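Local atomic coordinates of minor fimbrium subunit Mfa5 (Porphyromonas gingivalis ATCC 33277, PDB entry 6TO1), a protein that serves as an accessory subunit of the minor fimbriae, the surface pili that mediate biofilm formation and adhesion to host cells and other oral bacteria. Residues Asn109-Thr114 against Pro524-Gly529; Lys245-Ala250 against Pro329-Pro334; His293-Gly298 against Tyr335-Pro340; Phe421-Leu426 against Tyr469-Asp474. All blocks are in the same frame, centred on the assembly; numbering follows the deposited sequence.

Contact 1. Residues Asn109-Thr114 against Pro524-Gly529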
# COMPACT_ATOMS: atom_id res chain seq x y z
N ASN A 109 -28.62 23.13 -12.49
CA ASN A 109 -27.72 22.33 -13.33
C ASN A 109 -26.39 22.27 -12.59
O ASN A 109 -25.44 23.01 -12.86
CB ASN A 109 -27.58 22.94 -14.72
CG ASN A 109 -28.91 22.97 -15.48
OD1 ASN A 109 -29.45 21.94 -15.87
ND2 ASN A 109 -29.40 24.17 -15.73
N ALA A 110 -26.33 21.39 -11.59
CA ALA A 110 -25.20 21.34 -10.68
C ALA A 110 -24.86 19.88 -10.39
O ALA A 110 -25.74 19.04 -10.22
CB ALA A 110 -25.49 22.07 -9.37
N TRP A 111 -23.56 19.61 -10.31
CA TRP A 111 -23.08 18.26 -10.02
C TRP A 111 -21.90 18.38 -9.07
O TRP A 111 -21.10 19.31 -9.15
CB TRP A 111 -22.62 17.53 -11.30
CG TRP A 111 -23.70 17.33 -12.32
CD1 TRP A 111 -24.43 16.20 -12.53
CD2 TRP A 111 -24.14 18.28 -13.31
NE1 TRP A 111 -25.32 16.39 -13.56
CE2 TRP A 111 -25.16 17.67 -14.05
CE3 TRP A 111 -23.78 19.59 -13.61
CZ2 TRP A 111 -25.82 18.32 -15.08
CZ3 TRP A 111 -24.44 20.23 -14.63
CH2 TRP A 111 -25.43 19.60 -15.35
N ASP A 112 -21.80 17.40 -8.17
CA ASP A 112 -20.64 17.30 -7.29
C ASP A 112 -19.70 16.25 -7.87
O ASP A 112 -20.07 15.09 -8.01
CB ASP A 112 -21.06 16.94 -5.87
CG ASP A 112 -21.67 18.11 -5.12
OD1 ASP A 112 -21.17 19.25 -5.24
OD2 ASP A 112 -22.67 17.87 -4.42
N VAL A 113 -18.50 16.67 -8.24
CA VAL A 113 -17.54 15.81 -8.92
C VAL A 113 -16.51 15.36 -7.89
O VAL A 113 -15.88 16.19 -7.23
CB VAL A 113 -16.87 16.56 -10.08
CG1 VAL A 113 -15.77 15.70 -10.70
CG2 VAL A 113 -17.91 16.95 -11.13
N THR A 114 -16.33 14.06 -7.77
CA THR A 114 -15.35 13.51 -6.84
C THR A 114 -14.29 12.78 -7.66
O THR A 114 -14.64 12.03 -8.57
CB THR A 114 -15.99 12.53 -5.86
OG1 THR A 114 -16.81 13.24 -4.93
CG2 THR A 114 -14.87 11.79 -5.06
N PRO A 524 -16.77 11.42 -16.43
CA PRO A 524 -18.21 11.61 -16.24
C PRO A 524 -18.85 12.37 -17.40
O PRO A 524 -18.24 13.25 -18.03
CB PRO A 524 -18.30 12.41 -14.94
CG PRO A 524 -16.97 12.22 -14.25
CD PRO A 524 -15.99 12.12 -15.39
N THR A 525 -20.11 12.05 -17.67
CA THR A 525 -20.85 12.74 -18.72
C THR A 525 -22.21 13.13 -18.18
O THR A 525 -22.83 12.37 -17.45
CB THR A 525 -21.02 11.87 -19.97
OG1 THR A 525 -21.73 10.67 -19.66
CG2 THR A 525 -19.69 11.51 -20.57
N VAL A 526 -22.69 14.33 -18.57
CA VAL A 526 -23.89 14.88 -17.98
C VAL A 526 -24.73 15.56 -19.06
O VAL A 526 -24.20 16.10 -20.04
CB VAL A 526 -23.61 15.88 -16.83
CG1 VAL A 526 -22.81 15.23 -15.71
CG2 VAL A 526 -22.89 17.08 -17.34
N LYS A 527 -26.04 15.53 -18.86
CA LYS A 527 -26.99 16.33 -19.63
C LYS A 527 -27.69 17.32 -18.70
O LYS A 527 -28.06 16.97 -17.57
CB LYS A 527 -28.01 15.43 -20.34
CG LYS A 527 -27.38 14.50 -21.36
CD LYS A 527 -28.37 13.46 -21.92
CE LYS A 527 -27.63 12.49 -22.84
NZ LYS A 527 -28.49 11.40 -23.36
N LEU A 528 -27.85 18.55 -19.18
CA LEU A 528 -28.51 19.58 -18.39
C LEU A 528 -29.95 19.18 -18.10
O LEU A 528 -30.62 18.53 -18.91
CB LEU A 528 -28.49 20.91 -19.14
CG LEU A 528 -27.27 21.79 -18.91
CD1 LEU A 528 -26.04 21.04 -19.38
CD2 LEU A 528 -27.42 23.07 -19.69
N GLY A 529 -30.43 19.55 -16.91
CA GLY A 529 -31.79 19.24 -16.52
C GLY A 529 -32.77 20.41 -16.66
O GLY A 529 -33.98 20.19 -16.67

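Contact 2. Residues Lys245-Ala250 against Pro329-Pro334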
# COMPACT_ATOMS: atom_id res chain seq x y z
N LYS A 245 38.03 -29.78 6.82
CA LYS A 245 38.89 -30.25 5.75
C LYS A 245 40.29 -29.68 5.89
O LYS A 245 40.47 -28.52 6.26
CB LYS A 245 38.33 -29.84 4.39
CG LYS A 245 36.97 -30.38 4.09
CD LYS A 245 36.59 -29.96 2.66
CE LYS A 245 35.50 -30.82 2.08
NZ LYS A 245 35.22 -30.45 0.64
N ASN A 246 41.28 -30.54 5.61
CA ASN A 246 42.69 -30.18 5.67
C ASN A 246 43.00 -29.39 6.93
O ASN A 246 43.57 -28.29 6.89
CB ASN A 246 43.11 -29.39 4.43
CG ASN A 246 42.87 -30.16 3.16
OD1 ASN A 246 42.18 -29.70 2.25
ND2 ASN A 246 43.43 -31.36 3.09
N VAL A 247 42.63 -29.97 8.07
CA VAL A 247 42.68 -29.21 9.31
C VAL A 247 44.12 -28.92 9.69
O VAL A 247 45.03 -29.76 9.51
CB VAL A 247 41.93 -29.97 10.42
CG1 VAL A 247 42.62 -31.33 10.71
CG2 VAL A 247 41.81 -29.11 11.67
N THR A 248 44.36 -27.71 10.19
CA THR A 248 45.67 -27.28 10.67
C THR A 248 45.49 -26.57 12.01
O THR A 248 44.37 -26.22 12.40
CB THR A 248 46.39 -26.29 9.74
OG1 THR A 248 45.86 -24.97 9.93
CG2 THR A 248 46.27 -26.70 8.28
N THR A 249 46.61 -26.30 12.69
CA THR A 249 46.53 -25.60 13.97
C THR A 249 45.95 -24.20 13.81
O THR A 249 45.47 -23.62 14.80
CB THR A 249 47.92 -25.50 14.63
OG1 THR A 249 48.87 -24.91 13.71
CG2 THR A 249 48.40 -26.89 15.06
N ALA A 250 45.97 -23.65 12.61
CA ALA A 250 45.46 -22.30 12.39
C ALA A 250 43.94 -22.26 12.36
O ALA A 250 43.37 -21.18 12.30
CB ALA A 250 46.02 -21.71 11.09
N PRO A 329 43.79 -35.36 18.54
CA PRO A 329 45.09 -35.91 18.96
C PRO A 329 46.21 -35.74 17.95
O PRO A 329 47.38 -35.99 18.28
CB PRO A 329 44.78 -37.39 19.20
CG PRO A 329 43.65 -37.69 18.25
CD PRO A 329 42.79 -36.42 18.30
N ARG A 330 45.91 -35.30 16.73
CA ARG A 330 46.97 -35.12 15.75
C ARG A 330 47.78 -33.86 15.98
O ARG A 330 48.79 -33.68 15.30
CB ARG A 330 46.39 -35.10 14.34
CG ARG A 330 45.82 -36.44 13.94
CD ARG A 330 45.16 -36.37 12.62
NE ARG A 330 43.84 -35.74 12.74
CZ ARG A 330 43.00 -35.60 11.73
NH1 ARG A 330 43.32 -36.04 10.53
NH2 ARG A 330 41.83 -35.04 11.94
N PHE A 331 47.38 -33.01 16.92
CA PHE A 331 48.10 -31.79 17.19
C PHE A 331 48.70 -31.85 18.58
O PHE A 331 48.15 -32.50 19.47
CB PHE A 331 47.22 -30.54 17.06
CG PHE A 331 46.72 -30.32 15.66
CD1 PHE A 331 47.56 -30.50 14.57
CD2 PHE A 331 45.41 -29.93 15.44
CE1 PHE A 331 47.09 -30.31 13.27
CE2 PHE A 331 44.94 -29.75 14.13
CZ PHE A 331 45.76 -29.93 13.07
N PRO A 332 49.79 -31.19 18.81
CA PRO A 332 50.50 -31.38 20.08
C PRO A 332 50.11 -30.40 21.17
O PRO A 332 49.17 -29.60 21.02
CB PRO A 332 51.96 -31.18 19.67
CG PRO A 332 51.87 -30.06 18.66
CD PRO A 332 50.55 -30.33 17.88
N HIS A 333 50.83 -30.47 22.29
CA HIS A 333 50.86 -29.43 23.32
C HIS A 333 50.84 -28.05 22.66
O HIS A 333 51.58 -27.82 21.71
CB HIS A 333 52.10 -29.66 24.18
CG HIS A 333 52.20 -28.75 25.36
ND1 HIS A 333 52.50 -27.41 25.24
CD2 HIS A 333 52.04 -28.99 26.68
CE1 HIS A 333 52.52 -26.86 26.44
NE2 HIS A 333 52.24 -27.79 27.33
N PRO A 334 50.00 -27.10 23.12
CA PRO A 334 49.21 -27.13 24.36
C PRO A 334 47.83 -27.71 24.27
O PRO A 334 47.05 -27.53 25.21
CB PRO A 334 49.11 -25.63 24.73
CG PRO A 334 49.05 -24.96 23.37
CD PRO A 334 50.01 -25.76 22.50

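Contact 3. Residues His293-Gly298 against Tyr335-Pro340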
# COMPACT_ATOMS: atom_id res chain seq x y z
N HIS A 293 44.87 -23.20 30.28
CA HIS A 293 44.61 -21.86 29.77
C HIS A 293 45.30 -21.59 28.44
O HIS A 293 44.91 -20.65 27.73
CB HIS A 293 45.05 -20.81 30.80
CG HIS A 293 44.10 -20.66 31.95
ND1 HIS A 293 42.81 -20.21 31.79
CD2 HIS A 293 44.25 -20.91 33.27
CE1 HIS A 293 42.19 -20.21 32.96
NE2 HIS A 293 43.05 -20.62 33.88
N SER A 294 46.31 -22.37 28.08
CA SER A 294 47.03 -22.17 26.83
C SER A 294 46.48 -23.01 25.68
O SER A 294 46.96 -22.88 24.55
CB SER A 294 48.52 -22.51 27.02
OG SER A 294 49.08 -21.62 27.98
N SER A 295 45.48 -23.84 25.93
CA SER A 295 44.92 -24.67 24.88
C SER A 295 44.17 -23.86 23.83
O SER A 295 43.80 -22.71 24.03
CB SER A 295 43.98 -25.71 25.49
OG SER A 295 44.70 -26.61 26.31
N LYS A 296 43.92 -24.50 22.69
CA LYS A 296 43.32 -23.87 21.53
C LYS A 296 42.03 -24.60 21.20
O LYS A 296 41.96 -25.84 21.28
CB LYS A 296 44.27 -23.88 20.34
CG LYS A 296 45.68 -23.31 20.64
CD LYS A 296 45.67 -21.82 20.86
CE LYS A 296 47.13 -21.28 20.89
NZ LYS A 296 47.19 -19.82 21.14
N VAL A 297 41.00 -23.84 20.86
CA VAL A 297 39.70 -24.40 20.53
C VAL A 297 39.29 -23.96 19.15
O VAL A 297 39.79 -22.97 18.60
CB VAL A 297 38.63 -24.02 21.58
CG1 VAL A 297 39.06 -24.52 22.97
CG2 VAL A 297 38.37 -22.51 21.60
N GLY A 298 38.33 -24.69 18.58
CA GLY A 298 37.96 -24.43 17.20
C GLY A 298 37.49 -22.99 17.00
O GLY A 298 36.79 -22.42 17.84
N TYR A 335 47.55 -28.39 23.15
CA TYR A 335 46.39 -29.23 22.90
C TYR A 335 45.27 -28.41 22.26
O TYR A 335 45.09 -27.21 22.53
CB TYR A 335 45.91 -29.95 24.16
CG TYR A 335 47.02 -30.71 24.83
CD1 TYR A 335 47.86 -31.55 24.10
CD2 TYR A 335 47.27 -30.55 26.18
CE1 TYR A 335 48.91 -32.22 24.71
CE2 TYR A 335 48.33 -31.22 26.80
CZ TYR A 335 49.14 -32.04 26.06
OH TYR A 335 50.18 -32.70 26.70
N TYR A 336 44.61 -29.08 21.31
CA TYR A 336 43.67 -28.49 20.36
C TYR A 336 42.36 -29.27 20.42
O TYR A 336 42.37 -30.50 20.46
CB TYR A 336 44.22 -28.54 18.93
CG TYR A 336 45.46 -27.71 18.79
CD1 TYR A 336 45.41 -26.49 18.14
CD2 TYR A 336 46.66 -28.12 19.35
CE1 TYR A 336 46.54 -25.70 18.04
CE2 TYR A 336 47.79 -27.33 19.26
CZ TYR A 336 47.73 -26.14 18.60
OH TYR A 336 48.85 -25.35 18.50
N TYR A 337 41.23 -28.54 20.40
CA TYR A 337 39.92 -29.14 20.62
C TYR A 337 38.92 -28.52 19.66
O TYR A 337 38.85 -27.29 19.58
CB TYR A 337 39.42 -28.93 22.05
CG TYR A 337 40.38 -29.45 23.08
CD1 TYR A 337 40.23 -30.73 23.59
CD2 TYR A 337 41.46 -28.69 23.47
CE1 TYR A 337 41.13 -31.24 24.50
CE2 TYR A 337 42.36 -29.19 24.38
CZ TYR A 337 42.19 -30.46 24.88
OH TYR A 337 43.13 -30.93 25.79
N TYR A 338 38.16 -29.36 18.95
CA TYR A 338 37.00 -28.85 18.24
C TYR A 338 35.98 -28.36 19.27
O TYR A 338 35.84 -28.92 20.36
CB TYR A 338 36.40 -29.93 17.33
CG TYR A 338 37.39 -30.41 16.27
CD1 TYR A 338 37.57 -29.71 15.08
CD2 TYR A 338 38.16 -31.56 16.48
CE1 TYR A 338 38.50 -30.14 14.13
CE2 TYR A 338 39.05 -32.01 15.52
CZ TYR A 338 39.24 -31.28 14.38
OH TYR A 338 40.14 -31.72 13.43
N PHE A 339 35.29 -27.28 18.92
CA PHE A 339 34.42 -26.53 19.82
C PHE A 339 33.08 -26.37 19.11
O PHE A 339 32.86 -25.39 18.39
CB PHE A 339 35.08 -25.20 20.16
CG PHE A 339 34.30 -24.32 21.10
CD1 PHE A 339 33.34 -24.84 21.96
CD2 PHE A 339 34.55 -22.97 21.13
CE1 PHE A 339 32.64 -24.01 22.81
CE2 PHE A 339 33.87 -22.13 21.97
CZ PHE A 339 32.90 -22.65 22.82
N PRO A 340 32.17 -27.35 19.25
CA PRO A 340 30.92 -27.29 18.47
C PRO A 340 30.10 -26.03 18.65
O PRO A 340 29.44 -25.61 17.68
CB PRO A 340 30.16 -28.54 18.95
CG PRO A 340 31.26 -29.54 19.10
CD PRO A 340 32.42 -28.73 19.74

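Contact 4. Residues Phe421-Leu426 against Tyr469-Asp474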
# COMPACT_ATOMS: atom_id res chain seq x y z
N PHE A 421 -18.64 24.12 -18.35
CA PHE A 421 -18.80 23.94 -16.91
C PHE A 421 -17.82 24.81 -16.14
O PHE A 421 -16.68 25.01 -16.56
CB PHE A 421 -18.65 22.45 -16.57
CG PHE A 421 -19.66 21.61 -17.26
CD1 PHE A 421 -20.93 21.45 -16.73
CD2 PHE A 421 -19.38 21.07 -18.50
CE1 PHE A 421 -21.89 20.74 -17.41
CE2 PHE A 421 -20.33 20.35 -19.19
CZ PHE A 421 -21.58 20.17 -18.64
N ILE A 422 -18.31 25.37 -15.04
CA ILE A 422 -17.48 26.18 -14.16
C ILE A 422 -17.55 25.61 -12.75
O ILE A 422 -18.53 24.97 -12.36
CB ILE A 422 -17.93 27.64 -14.19
CG1 ILE A 422 -19.36 27.76 -13.71
CG2 ILE A 422 -17.86 28.20 -15.62
CD1 ILE A 422 -19.92 29.19 -13.84
N VAL A 423 -16.48 25.83 -12.01
CA VAL A 423 -16.35 25.29 -10.67
C VAL A 423 -16.87 26.34 -9.70
O VAL A 423 -16.44 27.49 -9.72
CB VAL A 423 -14.89 24.92 -10.35
CG1 VAL A 423 -14.83 24.32 -8.95
CG2 VAL A 423 -14.35 23.93 -11.35
N LYS A 424 -17.81 25.94 -8.87
CA LYS A 424 -18.41 26.84 -7.90
C LYS A 424 -17.33 27.50 -7.06
O LYS A 424 -16.42 26.83 -6.56
CB LYS A 424 -19.39 26.06 -7.02
CG LYS A 424 -20.13 26.90 -5.98
CD LYS A 424 -21.12 26.05 -5.22
CE LYS A 424 -21.88 26.84 -4.15
NZ LYS A 424 -22.70 27.92 -4.75
N ASN A 425 -17.38 28.82 -6.99
CA ASN A 425 -16.63 29.70 -6.09
C ASN A 425 -15.17 29.86 -6.45
O ASN A 425 -14.42 30.45 -5.67
CB ASN A 425 -16.73 29.24 -4.63
CG ASN A 425 -18.10 29.46 -4.05
OD1 ASN A 425 -18.86 30.31 -4.52
ND2 ASN A 425 -18.45 28.67 -3.04
N LEU A 426 -14.73 29.37 -7.61
CA LEU A 426 -13.34 29.52 -8.01
C LEU A 426 -13.27 30.70 -8.98
O LEU A 426 -13.64 30.58 -10.15
CB LEU A 426 -12.79 28.24 -8.62
CG LEU A 426 -12.86 27.01 -7.72
CD1 LEU A 426 -11.85 25.94 -8.23
CD2 LEU A 426 -12.61 27.29 -6.26
N TYR A 469 -15.66 18.79 -5.64
CA TYR A 469 -15.99 20.17 -6.00
C TYR A 469 -17.29 20.17 -6.77
O TYR A 469 -17.63 19.21 -7.46
CB TYR A 469 -14.86 20.83 -6.83
CG TYR A 469 -14.49 20.12 -8.12
CD1 TYR A 469 -15.10 20.45 -9.32
CD2 TYR A 469 -13.51 19.11 -8.14
CE1 TYR A 469 -14.76 19.80 -10.51
CE2 TYR A 469 -13.17 18.46 -9.34
CZ TYR A 469 -13.79 18.81 -10.52
OH TYR A 469 -13.47 18.20 -11.72
N ARG A 470 -18.03 21.28 -6.67
CA ARG A 470 -19.28 21.46 -7.40
C ARG A 470 -19.04 22.21 -8.70
O ARG A 470 -18.27 23.18 -8.74
CB ARG A 470 -20.30 22.21 -6.56
CG ARG A 470 -21.68 22.29 -7.19
CD ARG A 470 -22.79 22.62 -6.18
NE ARG A 470 -22.99 21.50 -5.26
CZ ARG A 470 -23.98 21.43 -4.37
NH1 ARG A 470 -24.88 22.41 -4.29
NH2 ARG A 470 -24.07 20.37 -3.59
N ILE A 471 -19.67 21.72 -9.77
CA ILE A 471 -19.65 22.40 -11.06
C ILE A 471 -21.07 22.84 -11.40
O ILE A 471 -22.06 22.19 -11.06
CB ILE A 471 -19.09 21.55 -12.23
CG1 ILE A 471 -19.89 20.28 -12.43
CG2 ILE A 471 -17.62 21.26 -12.02
CD1 ILE A 471 -19.43 19.45 -13.62
N TYR A 472 -21.15 23.94 -12.14
CA TYR A 472 -22.39 24.40 -12.73
C TYR A 472 -22.26 24.40 -14.24
O TYR A 472 -21.20 24.72 -14.79
CB TYR A 472 -22.73 25.83 -12.30
CG TYR A 472 -23.06 26.02 -10.85
CD1 TYR A 472 -24.08 25.32 -10.25
CD2 TYR A 472 -22.34 26.93 -10.09
CE1 TYR A 472 -24.39 25.52 -8.91
CE2 TYR A 472 -22.64 27.12 -8.74
CZ TYR A 472 -23.66 26.42 -8.17
OH TYR A 472 -23.98 26.60 -6.84
N ALA A 473 -23.36 24.11 -14.93
CA ALA A 473 -23.43 24.35 -16.37
C ALA A 473 -23.57 25.85 -16.66
O ALA A 473 -24.35 26.55 -16.00
CB ALA A 473 -24.60 23.60 -16.99
N ASP A 474 -22.80 26.34 -17.64
CA ASP A 474 -22.85 27.72 -18.14
C ASP A 474 -23.75 27.71 -19.38
O ASP A 474 -23.32 27.35 -20.48
CB ASP A 474 -21.44 28.20 -18.43
CG ASP A 474 -21.38 29.60 -19.01
OD1 ASP A 474 -22.41 30.15 -19.42
OD2 ASP A 474 -20.26 30.12 -19.07

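Contact 1. Residues Asn109-Thr114 against Pro524-Gly529
V526 lies over one face of the W111 indole. Its CG1 sits 3.6 Å from the centroid of the five-membered ring and 17° off the ring normal, a CH-pi contact, while V526 CB stands above the same face nearer the rim, 3.7 Å from W111 CE2. Chi1 of V526 (-59°) turns CG1 anti to the carbonyl carbon; CG2 is left to approach the six-membered ring at W111 CZ2. At K527 the backbone takes over: its carbonyl O meets the indole edge in the ring plane, 3.6 Å from W111 CZ2, and K586 adds a weak hydrogen bond to that oxygen. L528 follows with CB and CG packed against the carboxamide of N109, the two side chains crossing at about a right angle. At G529 the backbone N donates to N109 OD1 over 2.8 Å; the donor lies almost on the line of the C=O bond, but the hydrogen bond is bent at the hydrogen (136°). N109 ND2 donates to the carbonyl of Y530, which holds the carboxamide from both ends. A buried tryptophan of strand 110-119 thus takes strand 525-526 and the residues after it on its face and edge, as in the hydrophobic core of an all-beta domain.

Contact 2. Residues Lys245-Ala250 against Pro329-Pro334
The phenyl ring of F331 receives T249 on one face: T249 CG2 sits 4.0 Å from the ring centroid and 20° off the normal, a CH-pi contact displaced toward the rim, with F331 CD1 the nearest ring atom at 3.7 Å. The backbone of V247 meets the ring at its edge, where V247 O comes within 3.6 Å of F331 CZ. The peptide carbon of T248 approaches the same corner obliquely, 3.5 Å from F331 CZ. On the other flat group, the guanidinium of R330, V247 CG1 rests over one face at 4.0 Å from R330 NH2. With chi1 at 63°, CG1 of V247 is directed to the arginine and also nears F331 CZ, whereas CG2, anti to the backbone N, touches F331 CE2. The loops thus meet through methyl groups laid on flat groups and through backbone at an aromatic rim. The polar end of R330 is engaged by its near neighbour E328, in a salt bridge through NH2. Within 245-250, T248 OG1 accepts from A250 N at 3.0 Å, an ST turn at the start of the short 3-10 segment. Both loops lie at the surface beside strand 336-338, on which Y336 meets F331 edge-to-face and Y338 is touched by V247 and R330; 245-250 leads into strand 252-253, and the loop 329-334 joins strand 326-327 to strand 336-338.

Contact 3. Residues His293-Gly298 against Tyr335-Pro340
K296 and V297 pair with Y336 and Y337 as parallel strands, joined by a ladder of backbone hydrogen bonds. K296 N donates to Y335 O (3.0 Å), and K296 O accepts from Y337 N (2.9 Å), so both polar backbone groups of K296 are used across the pair. The next rung, G298 N to Y337 O, is short at 2.8 Å but bent to 122° and counts as weak. Two CA-H...O contacts support the ladder: Y336 CA reaches K296 O at 3.3 Å, and V297 CA reaches Y337 O. Apolar packing divides between the two faces of the sheet. On one, K296 and Y336 lie side by side and point the same way, with K296 CB 3.6 Å from Y336 CD1 and K296 CG against CE1; a bend at chi2 (-70°) then carries CD of the lysine out of line with the start of its chain. On the other, V297 CG2 packs obliquely on the F339 ring, 3.9 Å from CD2. Polar atoms meet an aromatic rim at Y337, where S295 OG and K296 O lie near the ring plane at its edge. The hydroxyls find their hydrogen bonds outside the pair: Y337 OH with N289 O, S295 OG with P334 O. Strands 296-298 and 336-338 form the middle of a small four-stranded mixed sheet, flanked by strands 252-253 and 326-327. Helix 262-272 packs on V297 and F339, and F339 occupies the N-cap position of helix 340-353.

Contact 4. Residues Phe421-Leu426 against Tyr469-Asp474
K424 runs extended through its first three torsions, with CG anti to the backbone N (chi1 -178°), and bends only at chi4 (63°), which brings NZ to the Y472 hydroxyl. Y472 sets out with CG anti to its own carbonyl carbon (chi1 -67°), and its ring lies obliquely beside the lysine chain: K424 CG is 3.7 Å from Y472 CE2. NZ arrives at the ring edge, in its plane, and donates to Y472 OH over 2.8 Å. In the backbone, the strands pair antiparallel. I422 and Y472 form a hydrogen-bonded pair, I422 N to Y472 O and Y472 N to I422 O, and K424 N extends the ladder to R470 O at 2.8 Å. On the buried face, F421 CD1 touches I471 CD1 at 4.0 Å, its CE1 meets A473 CB, and V423 CG1 packs on Y469 CD1. Beyond the ladder, V423-L426 makes a type II turn. K424 also forms a salt bridge with E106, while D104 takes a salt bridge from R470 and a hydrogen bond from Y472 OH. The phenol thus accepts from the ammonium and donates to a carboxylate. Those acidic neighbours probably offset the like charges of K424 and R470, whose NZ and NH1 stand 5.9 Å apart, and would be expected to favour the charged form of K424.

The four contacts form two clusters on opposite sides of the chain's centre. Contacts 1 and 4 have centres about 10 Å apart and share an antiparallel sheet: strand 463-473 lies between strands 110-119 and 421-423, and V526 CG2 meets F421 CZ at 3.6 Å. Contacts 2 and 3, with centres about 9 Å apart, alternate along the chain around the small sheet that includes strand 336-338. About 88 Å separates the centres of contacts 1 and 2. The chain leaves the first sheet after strand 110-119, builds contacts 2 and 3 far away, and returns with 421-423, 463-473 and 525-526, consistent with the distant part being inserted into a beta domain made of chain from both sides.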